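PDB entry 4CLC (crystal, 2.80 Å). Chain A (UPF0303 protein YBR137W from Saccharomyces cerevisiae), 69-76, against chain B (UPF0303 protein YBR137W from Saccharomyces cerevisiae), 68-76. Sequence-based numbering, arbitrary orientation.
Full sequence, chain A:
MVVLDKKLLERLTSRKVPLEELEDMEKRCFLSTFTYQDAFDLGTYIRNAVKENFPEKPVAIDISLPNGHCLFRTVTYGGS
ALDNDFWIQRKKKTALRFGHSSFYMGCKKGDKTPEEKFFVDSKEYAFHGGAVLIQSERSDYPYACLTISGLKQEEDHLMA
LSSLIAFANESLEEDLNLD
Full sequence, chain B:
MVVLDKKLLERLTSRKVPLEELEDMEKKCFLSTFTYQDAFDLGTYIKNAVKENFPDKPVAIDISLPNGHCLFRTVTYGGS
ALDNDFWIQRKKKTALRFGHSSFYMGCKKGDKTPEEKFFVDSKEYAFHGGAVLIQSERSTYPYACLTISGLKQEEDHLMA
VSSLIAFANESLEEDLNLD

Chain A, residues 69-76: HCLFRTVT
Chain B (68-76) GHCLFRTVT

The contact is a short antiparallel pairing of two equivalent β-strands, residues 70-75 of each chain, centred on R73(A) facing R73(B) and nearly symmetric about that point. The strand axes approach to 4.3 Å with their N-to-C directions 153° apart. In register, R73(A) lies opposite R73(B) (CA-CA 4.6 Å), T74(A) opposite F72(B) (CA-CA 4.6 Å), and F72(A) opposite T74(B) (CA-CA 5.0 Å).

Both arginines are extended (phi/psi near -145/134) and occupy a hydrogen-bonded site of the register, where N and O of each face the other strand: R73(A) N donates to R73(B) O at 2.9 Å, and R73(B) N to R73(A) O at 2.8 Å, with N-H...O angles of 155° and 156°. Beyond this pair, CA-H...O contacts continue the approach, T74(A) CA to L71(B) O at 3.2 Å and T74(B) CA to L71(A) O at 3.5 Å. L71(A) and L71(B) interrupt the extended run, with phi/psi of -83/-42 and -83/-38.

The two arginine side chains leave the same face of the sheet, with R73(A) CB 3.6 Å from R73(B) CB. Both adopt t, p, p for chi1 to chi3, with chi4 near 90°. The long aliphatic part of arginine suits this crowded place: R73(A) CG packs 3.6 Å from C70(B) SG, where a small, weakly polar cysteine (chi1 t) fits. A water accepts from R73(B) NH1 at 2.6 Å and donates to C70(A) O at 3.1 Å, joining guanidinium to backbone.

Branched apolar residues fill the flanks. L71(A) CD2 meets V75(B) CG1, and L71(B) CD2 meets V75(A) CG2, each at 3.8 Å. Both leucines are m, t, whereas V75(A) is m (-77°) and V75(B) p (45°), a local departure from symmetry.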

ATOM      1  N   HIS A  69       9.321 -11.094  19.675  1.00 57.74           N
ATOM      2  CA  HIS A  69      10.287 -10.515  20.599  1.00 57.30           C
ATOM      3  C   HIS A  69      11.594 -11.323  20.647  1.00 58.08           C
ATOM      4  O   HIS A  69      11.617 -12.508  21.006  1.00 53.98           O
ATOM      5  CB  HIS A  69       9.684 -10.415  21.996  1.00 49.78           C
ATOM      6  CG  HIS A  69      10.619  -9.838  23.010  1.00 59.64           C
ATOM      7  ND1 HIS A  69      11.450  -8.770  22.735  1.00 60.30           N
ATOM      8  CD2 HIS A  69      10.858 -10.175  24.299  1.00 57.95           C
ATOM      9  CE1 HIS A  69      12.155  -8.478  23.812  1.00 55.64           C
ATOM     10  NE2 HIS A  69      11.814  -9.312  24.775  1.00 57.29           N
ATOM     11  N   CYS A  70      12.687 -10.642  20.330  1.00 56.24           N
ATOM     12  CA  CYS A  70      13.970 -11.300  20.140  1.00 58.38           C
ATOM     13  C   CYS A  70      14.829 -11.304  21.408  1.00 59.11           C
ATOM     14  O   CYS A  70      15.287 -10.255  21.857  1.00 52.35           O
ATOM     15  CB  CYS A  70      14.725 -10.616  19.005  1.00 58.15           C
ATOM     16  SG  CYS A  70      16.228 -11.442  18.491  1.00 58.01           S
ATOM     17  N   LEU A  71      15.031 -12.495  21.972  1.00 60.37           N
ATOM     18  CA  LEU A  71      15.871 -12.700  23.155  1.00 59.47           C
ATOM     19  C   LEU A  71      17.380 -12.820  22.884  1.00 63.74           C
ATOM     20  O   LEU A  71      18.204 -12.276  23.632  1.00 64.30           O
ATOM     21  CB  LEU A  71      15.408 -13.948  23.885  1.00 60.55           C
ATOM     22  CG  LEU A  71      13.926 -13.945  24.238  1.00 60.71           C
ATOM     23  CD1 LEU A  71      13.557 -15.322  24.741  1.00 65.09           C
ATOM     24  CD2 LEU A  71      13.613 -12.879  25.277  1.00 56.48           C
ATOM     25  N   PHE A  72      17.744 -13.555  21.835  1.00 62.08           N
ATOM     26  CA  PHE A  72      19.151 -13.731  21.508  1.00 62.28           C
ATOM     27  C   PHE A  72      19.429 -13.620  20.011  1.00 62.35           C
ATOM     28  O   PHE A  72      18.699 -14.193  19.181  1.00 57.88           O
ATOM     29  CB  PHE A  72      19.665 -15.086  22.024  1.00 63.33           C
ATOM     30  CG  PHE A  72      21.159 -15.254  21.884  1.00 64.71           C
ATOM     31  CD1 PHE A  72      22.018 -14.835  22.892  1.00 64.57           C
ATOM     32  CD2 PHE A  72      21.706 -15.799  20.733  1.00 64.82           C
ATOM     33  CE1 PHE A  72      23.387 -14.976  22.760  1.00 62.39           C
ATOM     34  CE2 PHE A  72      23.080 -15.939  20.594  1.00 63.98           C
ATOM     35  CZ  PHE A  72      23.920 -15.526  21.606  1.00 63.50           C
ATOM     36  N   ARG A  73      20.487 -12.874  19.681  1.00 58.36           N
ATOM     37  CA  ARG A  73      21.024 -12.844  18.322  1.00 60.86           C
ATOM     38  C   ARG A  73      22.542 -12.704  18.312  1.00 59.85           C
ATOM     39  O   ARG A  73      23.085 -11.844  18.995  1.00 64.53           O
ATOM     40  CB  ARG A  73      20.419 -11.691  17.520  1.00 56.64           C
ATOM     41  CG  ARG A  73      21.030 -11.528  16.133  1.00 50.09           C
ATOM     42  CD  ARG A  73      20.579 -12.639  15.226  1.00 49.15           C
ATOM     43  NE  ARG A  73      19.123 -12.667  15.154  1.00 54.48           N
ATOM     44  CZ  ARG A  73      18.406 -12.057  14.220  1.00 52.01           C
ATOM     45  NH1 ARG A  73      19.010 -11.380  13.251  1.00 52.35           N
ATOM     46  NH2 ARG A  73      17.086 -12.130  14.251  1.00 49.55           N
ATOM     47  N   THR A  74      23.218 -13.514  17.505  1.00 56.77           N
ATOM     48  CA  THR A  74      24.649 -13.348  17.302  1.00 54.38           C
ATOM     49  C   THR A  74      25.096 -13.923  15.965  1.00 55.50           C
ATOM     50  O   THR A  74      24.367 -14.676  15.316  1.00 56.51           O
ATOM     51  CB  THR A  74      25.461 -14.012  18.413  1.00 57.52           C
ATOM     52  OG1 THR A  74      26.790 -13.474  18.423  1.00 51.98           O
ATOM     53  CG2 THR A  74      25.505 -15.501  18.189  1.00 53.02           C
ATOM     54  N   VAL A  75      26.296 -13.538  15.547  1.00 57.86           N
ATOM     55  CA  VAL A  75      26.923 -14.107  14.363  1.00 58.14           C
ATOM     56  C   VAL A  75      28.252 -14.761  14.770  1.00 58.49           C
ATOM     57  O   VAL A  75      28.963 -14.256  15.649  1.00 57.90           O
ATOM     58  CB  VAL A  75      27.146 -13.036  13.256  1.00 56.57           C
ATOM     59  CG1 VAL A  75      25.850 -12.724  12.549  1.00 51.95           C
ATOM     60  CG2 VAL A  75      27.759 -11.771  13.829  1.00 52.41           C
ATOM     61  N   THR A  76      28.580 -15.890  14.145  1.00 58.64           N
ATOM     62  CA  THR A  76      29.745 -16.672  14.562  1.00 57.99           C
ATOM     63  C   THR A  76      31.054 -16.305  13.881  1.00 55.43           C
ATOM     64  O   THR A  76      32.105 -16.761  14.289  1.00 59.66           O
ATOM     65  CB  THR A  76      29.522 -18.174  14.323  1.00 56.44           C
ATOM     66  OG1 THR A  76      29.076 -18.388  12.975  1.00 55.43           O
ATOM     67  CG2 THR A  76      28.497 -18.717  15.297  1.00 59.62           C
TER
ATOM     68  N   GLY B  68      21.429  -2.268   8.694  1.00 38.66           N
ATOM     69  CA  GLY B  68      20.399  -2.931   9.463  1.00 38.66           C
ATOM     70  C   GLY B  68      20.717  -4.356   9.846  1.00 45.88           C
ATOM     71  O   GLY B  68      19.967  -4.981  10.602  1.00 47.39           O
ATOM     72  N   HIS B  69      21.823  -4.882   9.333  1.00 47.54           N
ATOM     73  CA  HIS B  69      22.245  -6.233   9.683  1.00 47.21           C
ATOM     74  C   HIS B  69      22.551  -6.329  11.164  1.00 48.00           C
ATOM     75  O   HIS B  69      23.370  -5.566  11.681  1.00 48.80           O
ATOM     76  CB  HIS B  69      23.466  -6.633   8.851  1.00 50.50           C
ATOM     77  CG  HIS B  69      24.020  -7.983   9.197  1.00 53.88           C
ATOM     78  ND1 HIS B  69      23.232  -9.028   9.616  1.00 57.46           N
ATOM     79  CD2 HIS B  69      25.296  -8.457   9.173  1.00 55.00           C
ATOM     80  CE1 HIS B  69      23.988 -10.087   9.847  1.00 55.36           C
ATOM     81  NE2 HIS B  69      25.239  -9.772   9.582  1.00 55.37           N
ATOM     82  N   CYS B  70      21.902  -7.271  11.845  1.00 48.04           N
ATOM     83  CA  CYS B  70      22.008  -7.353  13.305  1.00 50.45           C
ATOM     84  C   CYS B  70      23.054  -8.344  13.791  1.00 51.16           C
ATOM     85  O   CYS B  70      22.874  -9.545  13.656  1.00 50.06           O
ATOM     86  CB  CYS B  70      20.667  -7.732  13.907  1.00 48.84           C
ATOM     87  SG  CYS B  70      20.769  -7.934  15.659  1.00 56.00           S
ATOM     88  N   LEU B  71      24.136  -7.823  14.370  1.00 48.93           N
ATOM     89  CA  LEU B  71      25.262  -8.630  14.820  1.00 45.94           C
ATOM     90  C   LEU B  71      25.057  -9.247  16.202  1.00 57.31           C
ATOM     91  O   LEU B  71      25.514 -10.361  16.467  1.00 63.83           O
ATOM     92  CB  LEU B  71      26.541  -7.794  14.824  1.00 48.56           C
ATOM     93  CG  LEU B  71      26.994  -7.302  13.449  1.00 50.65           C
ATOM     94  CD1 LEU B  71      28.437  -6.786  13.464  1.00 46.88           C
ATOM     95  CD2 LEU B  71      26.784  -8.375  12.378  1.00 48.83           C
ATOM     96  N   PHE B  72      24.431  -8.495  17.102  1.00 56.06           N
ATOM     97  CA  PHE B  72      24.239  -8.959  18.471  1.00 54.07           C
ATOM     98  C   PHE B  72      22.948  -8.421  19.046  1.00 53.31           C
ATOM     99  O   PHE B  72      22.633  -7.243  18.892  1.00 57.91           O
ATOM    100  CB  PHE B  72      25.425  -8.527  19.350  1.00 61.37           C
ATOM    101  CG  PHE B  72      25.216  -8.759  20.828  1.00 56.76           C
ATOM    102  CD1 PHE B  72      25.594  -9.951  21.413  1.00 58.03           C
ATOM    103  CD2 PHE B  72      24.663  -7.774  21.634  1.00 53.86           C
ATOM    104  CE1 PHE B  72      25.404 -10.166  22.778  1.00 55.53           C
ATOM    105  CE2 PHE B  72      24.460  -7.991  22.989  1.00 53.59           C
ATOM    106  CZ  PHE B  72      24.843  -9.186  23.560  1.00 52.24           C
ATOM    107  N   ARG B  73      22.210  -9.277  19.732  1.00 51.39           N
ATOM    108  CA  ARG B  73      21.075  -8.815  20.506  1.00 55.96           C
ATOM    109  C   ARG B  73      20.960  -9.618  21.780  1.00 59.33           C
ATOM    110  O   ARG B  73      21.034 -10.855  21.748  1.00 60.79           O
ATOM    111  CB  ARG B  73      19.777  -8.931  19.706  1.00 61.70           C
ATOM    112  CG  ARG B  73      18.499  -8.745  20.527  1.00 50.76           C
ATOM    113  CD  ARG B  73      18.221  -7.274  20.783  1.00 54.68           C
ATOM    114  NE  ARG B  73      18.158  -6.472  19.549  1.00 63.72           N
ATOM    115  CZ  ARG B  73      17.069  -6.305  18.790  1.00 60.50           C
ATOM    116  NH1 ARG B  73      15.915  -6.886  19.113  1.00 52.79           N
ATOM    117  NH2 ARG B  73      17.136  -5.553  17.699  1.00 51.96           N
ATOM    118  N   THR B  74      20.772  -8.932  22.902  1.00 54.64           N
ATOM    119  CA  THR B  74      20.423  -9.654  24.119  1.00 63.89           C
ATOM    120  C   THR B  74      19.472  -8.884  25.040  1.00 65.59           C
ATOM    121  O   THR B  74      19.149  -7.715  24.803  1.00 62.82           O
ATOM    122  CB  THR B  74      21.672 -10.016  24.926  1.00 57.15           C
ATOM    123  OG1 THR B  74      21.382 -11.144  25.752  1.00 60.84           O
ATOM    124  CG2 THR B  74      22.101  -8.841  25.798  1.00 56.06           C
ATOM    125  N   VAL B  75      19.057  -9.552  26.112  1.00 63.85           N
ATOM    126  CA  VAL B  75      18.220  -8.943  27.130  1.00 64.68           C
ATOM    127  C   VAL B  75      18.647  -9.465  28.520  1.00 62.79           C
ATOM    128  O   VAL B  75      19.029 -10.634  28.661  1.00 61.91           O
ATOM    129  CB  VAL B  75      16.716  -9.210  26.838  1.00 66.45           C
ATOM    130  CG1 VAL B  75      16.479 -10.661  26.454  1.00 58.69           C
ATOM    131  CG2 VAL B  75      15.879  -8.825  28.023  1.00 70.60           C
ATOM    132  N   THR B  76      18.603  -8.589  29.528  1.00 60.18           N
ATOM    133  CA  THR B  76      19.215  -8.860  30.833  1.00 62.32           C
ATOM    134  C   THR B  76      18.345  -9.383  32.001  1.00 70.29           C
ATOM    135  O   THR B  76      18.878  -9.599  33.087  1.00 77.41           O
ATOM    136  CB  THR B  76      19.897  -7.595  31.345  1.00 61.56           C
ATOM    137  OG1 THR B  76      18.907  -6.692  31.849  1.00 63.28           O
ATOM    138  CG2 THR B  76      20.662  -6.939  30.220  1.00 60.75           C
TER
HETATM  139  O   HOH W   1      14.868  -7.244  21.497  1.00 52.64           O